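S12 family peptidase (Streptomyces sp. 82F2, PDB 3WWX) probably hydrolyses amide bonds with selectivity for D-configured substrates, as a serine peptidase of the beta-lactamase-like S12 family. Local coordinates at residues A[100-112]-A[149-163]. Residues are numbered along the deposited sequence; the frame is centred on the assembly and turned at random.
Sequences QLLNHTSGIYSYT and DFTPGASWNYSNTNF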
ATOM      1  N   GLN A 100       0.873  16.960   0.592  1.00 12.85           N
ATOM      2  CA  GLN A 100      -0.339  16.722  -0.172  1.00 12.10           C
ATOM      3  C   GLN A 100      -0.231  15.500  -1.096  1.00 11.30           C
ATOM      4  O   GLN A 100      -1.241  14.865  -1.382  1.00 12.00           O
ATOM      5  CB  GLN A 100      -0.715  17.984  -0.963  1.00 13.96           C
ATOM      6  CG  GLN A 100      -1.163  19.121  -0.072  1.00 13.27           C
ATOM      7  CD  GLN A 100      -1.346  20.418  -0.829  1.00 16.97           C
ATOM      8  OE1 GLN A 100      -0.621  20.708  -1.777  1.00 19.48           O
ATOM      9  NE2 GLN A 100      -2.328  21.204  -0.405  1.00 18.60           N
ATOM     10  N   LEU A 101       0.983  15.164  -1.524  1.00 10.65           N
ATOM     11  CA  LEU A 101       1.196  13.874  -2.193  1.00 10.49           C
ATOM     12  C   LEU A 101       0.854  12.754  -1.235  1.00 12.29           C
ATOM     13  O   LEU A 101       0.121  11.824  -1.576  1.00 10.52           O
ATOM     14  CB  LEU A 101       2.648  13.701  -2.631  1.00 12.05           C
ATOM     15  CG  LEU A 101       3.284  14.769  -3.538  1.00 10.90           C
ATOM     16  CD1 LEU A 101       4.712  14.399  -3.841  1.00 12.05           C
ATOM     17  CD2 LEU A 101       2.472  14.936  -4.832  1.00 11.96           C
ATOM     18  N   LEU A 102       1.364  12.844  -0.012  1.00 10.86           N
ATOM     19  CA  LEU A 102       1.300  11.713   0.906  1.00 10.60           C
ATOM     20  C   LEU A 102      -0.080  11.430   1.477  1.00 10.37           C
ATOM     21  O   LEU A 102      -0.355  10.295   1.871  1.00 10.39           O
ATOM     22  CB  LEU A 102       2.309  11.898   2.038  1.00 11.06           C
ATOM     23  CG  LEU A 102       3.761  11.961   1.608  1.00 10.49           C
ATOM     24  CD1 LEU A 102       4.606  12.334   2.821  1.00 14.98           C
ATOM     25  CD2 LEU A 102       4.245  10.663   0.979  1.00 13.77           C
ATOM     26  N   ASN A 103      -0.956  12.434   1.515  1.00 10.69           N
ATOM     27  CA  ASN A 103      -2.329  12.244   1.978  1.00 11.91           C
ATOM     28  C   ASN A 103      -3.393  12.323   0.872  1.00 10.77           C
ATOM     29  O   ASN A 103      -4.587  12.327   1.147  1.00 11.46           O
ATOM     30  CB  ASN A 103      -2.655  13.185   3.149  1.00 11.05           C
ATOM     31  CG  ASN A 103      -2.596  14.650   2.779  1.00 13.81           C
ATOM     32  OD1 ASN A 103      -2.693  15.023   1.613  1.00 12.16           O
ATOM     33  ND2 ASN A 103      -2.480  15.496   3.785  1.00 13.83           N
ATOM     34  N   HIS A 104      -2.929  12.349  -0.380  1.00 10.91           N
ATOM     35  CA  HIS A 104      -3.801  12.334  -1.560  1.00  9.99           C
ATOM     36  C   HIS A 104      -4.740  13.539  -1.638  1.00 10.46           C
ATOM     37  O   HIS A 104      -5.842  13.436  -2.174  1.00 11.72           O
ATOM     38  CB  HIS A 104      -4.609  11.034  -1.656  1.00 10.73           C
ATOM     39  CG  HIS A 104      -3.768   9.801  -1.725  1.00 11.76           C
ATOM     40  ND1 HIS A 104      -3.002   9.467  -2.823  1.00 10.60           N
ATOM     41  CD2 HIS A 104      -3.575   8.820  -0.820  1.00 10.44           C
ATOM     42  CE1 HIS A 104      -2.379   8.332  -2.586  1.00  9.68           C
ATOM     43  NE2 HIS A 104      -2.708   7.915  -1.373  1.00  9.14           N
ATOM     44  N   THR A 105      -4.275  14.691  -1.165  1.00 11.21           N
ATOM     45  CA  THR A 105      -5.036  15.930  -1.372  1.00 12.02           C
ATOM     46  C   THR A 105      -4.401  16.809  -2.445  1.00 11.92           C
ATOM     47  O   THR A 105      -4.819  17.957  -2.634  1.00 13.47           O
ATOM     48  CB  THR A 105      -5.209  16.715  -0.062  1.00 12.99           C
ATOM     49  OG1 THR A 105      -3.934  17.117   0.461  1.00 12.57           O
ATOM     50  CG2 THR A 105      -5.967  15.867   0.962  1.00 13.60           C
ATOM     51  N   SER A 106      -3.404  16.280  -3.163  1.00 10.88           N
ATOM     52  CA  SER A 106      -2.768  17.014  -4.259  1.00 10.27           C
ATOM     53  C   SER A 106      -3.689  17.271  -5.445  1.00 12.38           C
ATOM     54  O   SER A 106      -3.547  18.304  -6.112  1.00 13.94           O
ATOM     55  CB  SER A 106      -1.553  16.242  -4.761  1.00 13.56           C
ATOM     56  OG  SER A 106      -2.026  15.058  -5.382  1.00 10.93           O
ATOM     57  N   GLY A 107      -4.599  16.348  -5.728  1.00 11.33           N
ATOM     58  CA  GLY A 107      -5.436  16.417  -6.919  1.00 12.50           C
ATOM     59  C   GLY A 107      -4.778  15.847  -8.167  1.00 11.91           C
ATOM     60  O   GLY A 107      -5.354  15.915  -9.253  1.00 12.58           O
ATOM     61  N   ILE A 108      -3.578  15.292  -8.037  1.00 10.51           N
ATOM     62  CA  ILE A 108      -2.839  14.836  -9.216  1.00 10.44           C
ATOM     63  C   ILE A 108      -3.479  13.574  -9.820  1.00  9.65           C
ATOM     64  O   ILE A 108      -3.766  12.596  -9.147  1.00 10.96           O
ATOM     65  CB  ILE A 108      -1.357  14.566  -8.865  1.00 10.99           C
ATOM     66  CG1 ILE A 108      -0.657  15.842  -8.370  1.00 10.54           C
ATOM     67  CG2 ILE A 108      -0.638  13.932 -10.040  1.00 11.73           C
ATOM     68  CD1 ILE A 108       0.741  15.623  -7.882  1.00 12.11           C
ATOM     69  N   TYR A 109      -3.716  13.611 -11.121  1.00 10.11           N
ATOM     70  CA  TYR A 109      -4.274  12.506 -11.874  1.00  9.66           C
ATOM     71  C   TYR A 109      -3.496  11.230 -11.593  1.00  9.02           C
ATOM     72  O   TYR A 109      -2.269  11.225 -11.665  1.00  9.83           O
ATOM     73  CB  TYR A 109      -4.202  12.847 -13.368  1.00 10.78           C
ATOM     74  CG  TYR A 109      -4.874  11.867 -14.279  1.00  8.84           C
ATOM     75  CD1 TYR A 109      -4.289  10.651 -14.595  1.00 10.73           C
ATOM     76  CD2 TYR A 109      -6.110  12.170 -14.862  1.00 13.44           C
ATOM     77  CE1 TYR A 109      -4.926   9.745 -15.430  1.00 10.78           C
ATOM     78  CE2 TYR A 109      -6.743  11.267 -15.706  1.00 16.33           C
ATOM     79  CZ  TYR A 109      -6.143  10.050 -15.967  1.00 14.03           C
ATOM     80  OH  TYR A 109      -6.743   9.142 -16.822  1.00 14.34           O
ATOM     81  N   SER A 110      -4.244  10.179 -11.310  1.00  9.82           N
ATOM     82  CA  SER A 110      -3.681   8.855 -11.030  1.00  9.48           C
ATOM     83  C   SER A 110      -3.375   8.099 -12.331  1.00  8.80           C
ATOM     84  O   SER A 110      -4.282   7.774 -13.102  1.00 10.08           O
ATOM     85  CB  SER A 110      -4.657   8.058 -10.182  1.00 10.53           C
ATOM     86  OG  SER A 110      -4.028   6.872  -9.743  1.00 10.66           O
ATOM     87  N   TYR A 111      -2.094   7.819 -12.579  1.00  9.71           N
ATOM     88  CA  TYR A 111      -1.678   7.282 -13.879  1.00  9.13           C
ATOM     89  C   TYR A 111      -2.327   5.933 -14.155  1.00  9.74           C
ATOM     90  O   TYR A 111      -2.461   5.535 -15.311  1.00 10.01           O
ATOM     91  CB  TYR A 111      -0.150   7.153 -13.992  1.00 10.37           C
ATOM     92  CG  TYR A 111       0.435   6.125 -13.038  1.00 10.87           C
ATOM     93  CD1 TYR A 111       0.835   6.496 -11.764  1.00  9.94           C
ATOM     94  CD2 TYR A 111       0.584   4.794 -13.401  1.00 10.61           C
ATOM     95  CE1 TYR A 111       1.365   5.573 -10.870  1.00 10.75           C
ATOM     96  CE2 TYR A 111       1.113   3.859 -12.495  1.00  9.47           C
ATOM     97  CZ  TYR A 111       1.498   4.274 -11.254  1.00 10.20           C
ATOM     98  OH  TYR A 111       2.031   3.381 -10.340  1.00 10.17           O
ATOM     99  N   THR A 112      -2.706   5.210 -13.109  1.00  9.82           N
ATOM    100  CA  THR A 112      -3.282   3.885 -13.298  1.00 10.35           C
ATOM    101  C   THR A 112      -4.681   3.948 -13.896  1.00 11.84           C
ATOM    102  O   THR A 112      -5.206   2.928 -14.329  1.00 13.68           O
ATOM    103  CB  THR A 112      -3.342   3.114 -11.956  1.00 10.73           C
ATOM    104  OG1 THR A 112      -3.969   3.919 -10.956  1.00 12.25           O
ATOM    105  CG2 THR A 112      -1.939   2.763 -11.488  1.00 11.50           C
ATOM    106  N   ASP A 149      -7.562  16.200 -10.951  1.00 12.49           N
ATOM    107  CA  ASP A 149      -8.913  15.950 -10.438  1.00 11.53           C
ATOM    108  C   ASP A 149      -9.517  17.170  -9.735  1.00 12.29           C
ATOM    109  O   ASP A 149     -10.736  17.361  -9.765  1.00 17.04           O
ATOM    110  CB  ASP A 149      -8.895  14.741  -9.492  1.00 12.66           C
ATOM    111  CG  ASP A 149      -8.666  13.441 -10.212  1.00 14.09           C
ATOM    112  OD1 ASP A 149      -9.320  13.181 -11.234  1.00 14.34           O
ATOM    113  OD2 ASP A 149      -7.804  12.675  -9.745  1.00 15.08           O
ATOM    114  N   PHE A 150      -8.674  17.953  -9.076  1.00 13.11           N
ATOM    115  CA  PHE A 150      -9.128  19.120  -8.340  1.00 14.40           C
ATOM    116  C   PHE A 150      -7.937  20.005  -8.008  1.00 12.83           C
ATOM    117  O   PHE A 150      -6.779  19.606  -8.168  1.00 13.99           O
ATOM    118  CB  PHE A 150      -9.918  18.712  -7.082  1.00 14.32           C
ATOM    119  CG  PHE A 150      -9.211  17.734  -6.201  1.00 14.04           C
ATOM    120  CD1 PHE A 150      -8.286  18.176  -5.282  1.00 14.54           C
ATOM    121  CD2 PHE A 150      -9.494  16.379  -6.270  1.00 15.05           C
ATOM    122  CE1 PHE A 150      -7.645  17.301  -4.461  1.00 15.86           C
ATOM    123  CE2 PHE A 150      -8.848  15.490  -5.440  1.00 13.35           C
ATOM    124  CZ  PHE A 150      -7.927  15.952  -4.545  1.00 12.99           C
ATOM    125  N   THR A 151      -8.230  21.227  -7.557  1.00 16.96           N
ATOM    126  CA  THR A 151      -7.208  22.180  -7.168  1.00 17.39           C
ATOM    127  C   THR A 151      -6.549  21.683  -5.885  1.00 14.43           C
ATOM    128  O   THR A 151      -7.223  21.139  -5.014  1.00 16.36           O
ATOM    129  CB  THR A 151      -7.818  23.598  -6.946  1.00 23.03           C
ATOM    130  OG1 THR A 151      -8.706  23.568  -5.831  1.00 33.38           O
ATOM    131  CG2 THR A 151      -8.594  24.034  -8.146  1.00 26.70           C
ATOM    132  N   PRO A 152      -5.230  21.861  -5.767  1.00 16.04           N
ATOM    133  CA  PRO A 152      -4.547  21.298  -4.598  1.00 15.32           C
ATOM    134  C   PRO A 152      -5.184  21.692  -3.277  1.00 18.41           C
ATOM    135  O   PRO A 152      -5.504  22.863  -3.068  1.00 17.63           O
ATOM    136  CB  PRO A 152      -3.136  21.858  -4.730  1.00 18.23           C
ATOM    137  CG  PRO A 152      -2.946  22.005  -6.209  1.00 19.10           C
ATOM    138  CD  PRO A 152      -4.285  22.471  -6.716  1.00 18.59           C
ATOM    139  N   GLY A 153      -5.402  20.711  -2.412  1.00 16.87           N
ATOM    140  CA  GLY A 153      -5.959  20.937  -1.093  1.00 17.20           C
ATOM    141  C   GLY A 153      -7.467  20.944  -1.027  1.00 17.32           C
ATOM    142  O   GLY A 153      -8.032  20.927   0.068  1.00 20.41           O
ATOM    143  N   ALA A 154      -8.137  20.966  -2.177  1.00 17.15           N
ATOM    144  CA  ALA A 154      -9.589  21.195  -2.196  1.00 18.92           C
ATOM    145  C   ALA A 154     -10.436  19.961  -1.930  1.00 20.60           C
ATOM    146  O   ALA A 154     -11.618  20.074  -1.629  1.00 22.24           O
ATOM    147  CB  ALA A 154     -10.009  21.828  -3.519  1.00 18.80           C
ATOM    148  N   SER A 155      -9.846  18.770  -2.060  1.00 14.20           N
ATOM    149  CA  SER A 155     -10.604  17.547  -1.904  1.00 14.31           C
ATOM    150  C   SER A 155      -9.622  16.421  -1.612  1.00 13.56           C
ATOM    151  O   SER A 155      -8.492  16.664  -1.182  1.00 15.15           O
ATOM    152  CB  SER A 155     -11.442  17.256  -3.162  1.00 15.52           C
ATOM    153  OG  SER A 155     -12.411  16.231  -2.948  1.00 18.44           O
ATOM    154  N   TRP A 156     -10.095  15.196  -1.812  1.00 13.19           N
ATOM    155  CA  TRP A 156      -9.284  13.993  -1.602  1.00 13.07           C
ATOM    156  C   TRP A 156      -9.592  13.020  -2.723  1.00 14.39           C
ATOM    157  O   TRP A 156     -10.767  12.778  -3.079  1.00 13.85           O
ATOM    158  CB  TRP A 156      -9.631  13.343  -0.259  1.00 14.47           C
ATOM    159  CG  TRP A 156      -8.741  12.160   0.100  1.00 13.54           C
ATOM    160  CD1 TRP A 156      -7.566  12.205   0.806  1.00 12.26           C
ATOM    161  CD2 TRP A 156      -8.940  10.781  -0.252  1.00 11.96           C
ATOM    162  NE1 TRP A 156      -7.038  10.952   0.917  1.00 12.08           N
ATOM    163  CE2 TRP A 156      -7.858  10.056   0.280  1.00 13.26           C
ATOM    164  CE3 TRP A 156      -9.930  10.092  -0.951  1.00 13.46           C
ATOM    165  CZ2 TRP A 156      -7.739   8.680   0.129  1.00 13.20           C
ATOM    166  CZ3 TRP A 156      -9.820   8.717  -1.087  1.00 13.05           C
ATOM    167  CH2 TRP A 156      -8.719   8.027  -0.558  1.00 13.27           C
ATOM    168  N   ASN A 157      -8.539  12.443  -3.287  1.00 11.08           N
ATOM    169  CA  ASN A 157      -8.714  11.344  -4.219  1.00 12.39           C
ATOM    170  C   ASN A 157      -7.451  10.519  -4.237  1.00 11.17           C
ATOM    171  O   ASN A 157      -6.364  11.051  -4.379  1.00 10.76           O
ATOM    172  CB  ASN A 157      -9.014  11.866  -5.625  1.00 12.25           C
ATOM    173  CG  ASN A 157      -9.184  10.751  -6.618  1.00 16.71           C
ATOM    174  OD1 ASN A 157     -10.188  10.057  -6.598  1.00 20.24           O
ATOM    175  ND2 ASN A 157      -8.167  10.527  -7.446  1.00 18.92           N
ATOM    176  N   TYR A 158      -7.606   9.214  -4.069  1.00 10.93           N
ATOM    177  CA  TYR A 158      -6.472   8.312  -4.044  1.00 11.94           C
ATOM    178  C   TYR A 158      -5.806   8.286  -5.401  1.00 11.83           C
ATOM    179  O   TYR A 158      -6.455   7.962  -6.403  1.00 12.75           O
ATOM    180  CB  TYR A 158      -6.964   6.926  -3.683  1.00 13.20           C
ATOM    181  CG  TYR A 158      -5.889   5.955  -3.311  1.00 10.44           C
ATOM    182  CD1 TYR A 158      -5.210   5.251  -4.281  1.00 11.23           C
ATOM    183  CD2 TYR A 158      -5.576   5.723  -1.986  1.00 11.53           C
ATOM    184  CE1 TYR A 158      -4.229   4.323  -3.932  1.00 11.69           C
ATOM    185  CE2 TYR A 158      -4.609   4.799  -1.631  1.00 11.74           C
ATOM    186  CZ  TYR A 158      -3.954   4.102  -2.604  1.00 11.23           C
ATOM    187  OH  TYR A 158      -3.003   3.173  -2.286  1.00 11.07           O
ATOM    188  N   SER A 159      -4.510   8.595  -5.436  1.00  9.79           N
ATOM    189  CA  SER A 159      -3.775   8.646  -6.696  1.00  8.38           C
ATOM    190  C   SER A 159      -2.400   8.012  -6.570  1.00  9.00           C
ATOM    191  O   SER A 159      -1.596   8.391  -5.711  1.00 10.03           O
ATOM    192  CB  SER A 159      -3.608  10.096  -7.160  1.00 11.14           C
ATOM    193  OG  SER A 159      -2.745  10.135  -8.280  1.00 11.40           O
ATOM    194  N   ASN A 160      -2.149   7.029  -7.420  1.00  8.53           N
ATOM    195  CA  ASN A 160      -0.882   6.319  -7.362  1.00  8.54           C
ATOM    196  C   ASN A 160       0.265   7.220  -7.794  1.00  9.04           C
ATOM    197  O   ASN A 160       1.402   7.026  -7.360  1.00  9.16           O
ATOM    198  CB  ASN A 160      -0.992   5.053  -8.203  1.00  8.78           C
ATOM    199  CG  ASN A 160      -1.895   4.039  -7.555  1.00 10.22           C
ATOM    200  OD1 ASN A 160      -1.691   3.693  -6.395  1.00 10.77           O
ATOM    201  ND2 ASN A 160      -2.949   3.644  -8.237  1.00 13.00           N
ATOM    202  N   THR A 161      -0.018   8.221  -8.630  1.00  8.48           N
ATOM    203  CA  THR A 161       1.026   9.147  -9.066  1.00  8.61           C
ATOM    204  C   THR A 161       1.626   9.863  -7.872  1.00  8.92           C
ATOM    205  O   THR A 161       2.819  10.177  -7.859  1.00  8.98           O
ATOM    206  CB  THR A 161       0.470  10.198 -10.030  1.00  8.88           C
ATOM    207  OG1 THR A 161      -0.383   9.542 -10.974  1.00 10.07           O
ATOM    208  CG2 THR A 161       1.610  10.888 -10.778  1.00 10.56           C
ATOM    209  N   ASN A 162       0.823  10.097  -6.849  1.00  9.45           N
ATOM    210  CA  ASN A 162       1.323  10.794  -5.672  1.00  9.87           C
ATOM    211  C   ASN A 162       2.502  10.089  -5.057  1.00  9.98           C
ATOM    212  O   ASN A 162       3.447  10.757  -4.633  1.00 10.12           O
ATOM    213  CB  ASN A 162       0.235  10.939  -4.629  1.00  9.41           C
ATOM    214  CG  ASN A 162      -0.748  12.030  -4.976  1.00 10.78           C
ATOM    215  OD1 ASN A 162      -0.367  13.035  -5.580  1.00 11.34           O
ATOM    216  ND2 ASN A 162      -1.995  11.856  -4.593  1.00 10.39           N
ATOM    217  N   PHE A 163       2.471   8.758  -5.015  1.00  9.59           N
ATOM    218  CA  PHE A 163       3.551   8.016  -4.367  1.00  9.71           C
ATOM    219  C   PHE A 163       4.699   7.678  -5.294  1.00 10.06           C
ATOM    220  O   PHE A 163       5.819   7.527  -4.823  1.00  9.82           O
ATOM    221  CB  PHE A 163       3.015   6.823  -3.588  1.00 10.08           C
ATOM    222  CG  PHE A 163       2.499   7.231  -2.229  1.00  8.70           C
ATOM    223  CD1 PHE A 163       1.308   7.940  -2.112  1.00  9.35           C
ATOM    224  CD2 PHE A 163       3.213   6.950  -1.083  1.00 10.60           C
ATOM    225  CE1 PHE A 163       0.851   8.376  -0.890  1.00  9.97           C
ATOM    226  CE2 PHE A 163       2.744   7.380   0.154  1.00 10.70           C
ATOM    227  CZ  PHE A 163       1.561   8.088   0.251  1.00 10.63           C
TER
HETATM  228  O   HOH W   1      -3.190  23.848  -1.432  1.00 33.98           O
HETATM  229  O   HOH W   2      -3.895  19.509  -8.568  1.00 14.54           O
HETATM  230  O   HOH W   3      -4.827  13.445  -5.079  1.00 11.24           O
HETATM  231  O   HOH W   4      -6.074  12.823  -7.619  1.00 12.79           O
HETATM  232  O   HOH W   5      -7.083  10.392 -10.930  1.00 13.77           O
HETATM  233  O   HOH W   6      -6.247   5.564  -8.817  1.00 22.32           O
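The Tyr-X-Asn motif of the S12 family, here Tyr158-Ser159-Asn160, packs against the His-Thr-Ser-Gly loop 104-107, with the His104 and Tyr158 rings forming an offset stack (planes 27° apart). His104, at positive phi, is the C-prime residue of the Schellman motif ending helix 98-102. Its ring ND1 accepts a nearly straight bond from Asn162 ND2 (3.1 Å, 170°), while its backbone O receives Asn157 N. The Asn162 amide uses both ends, since OD1 takes the hydroxyl of Ser106 at 2.6 Å from OG, tying the loop to helix 160-174; within the loop this OG accepts Ile108 N in an ST turn. A side chain at Gly107 would run into Phe150 O; its bare CA instead sits over a face of the Phe150 ring in a CH-pi contact, 3.5 Å from the centroid. Further on, hydroxyls bond backbone carbonyls of the loop: Ser159 OG donates to Ile108 O (2.8 Å), whereas Thr161 OG1 donates to a lone pair of Tyr109 O (2.6 Å) and accepts Tyr111 N. Asn160 ND2 reaches Thr112 OG1 (2.9 Å), leaving OD1 to join Tyr158 OH in bonding Lys56 NZ of the Ser-X-X-Lys motif. Such bracing of Tyr-X-Asn beside Ser-X-X-Lys is characteristic of the serine beta-lactamase-like active site.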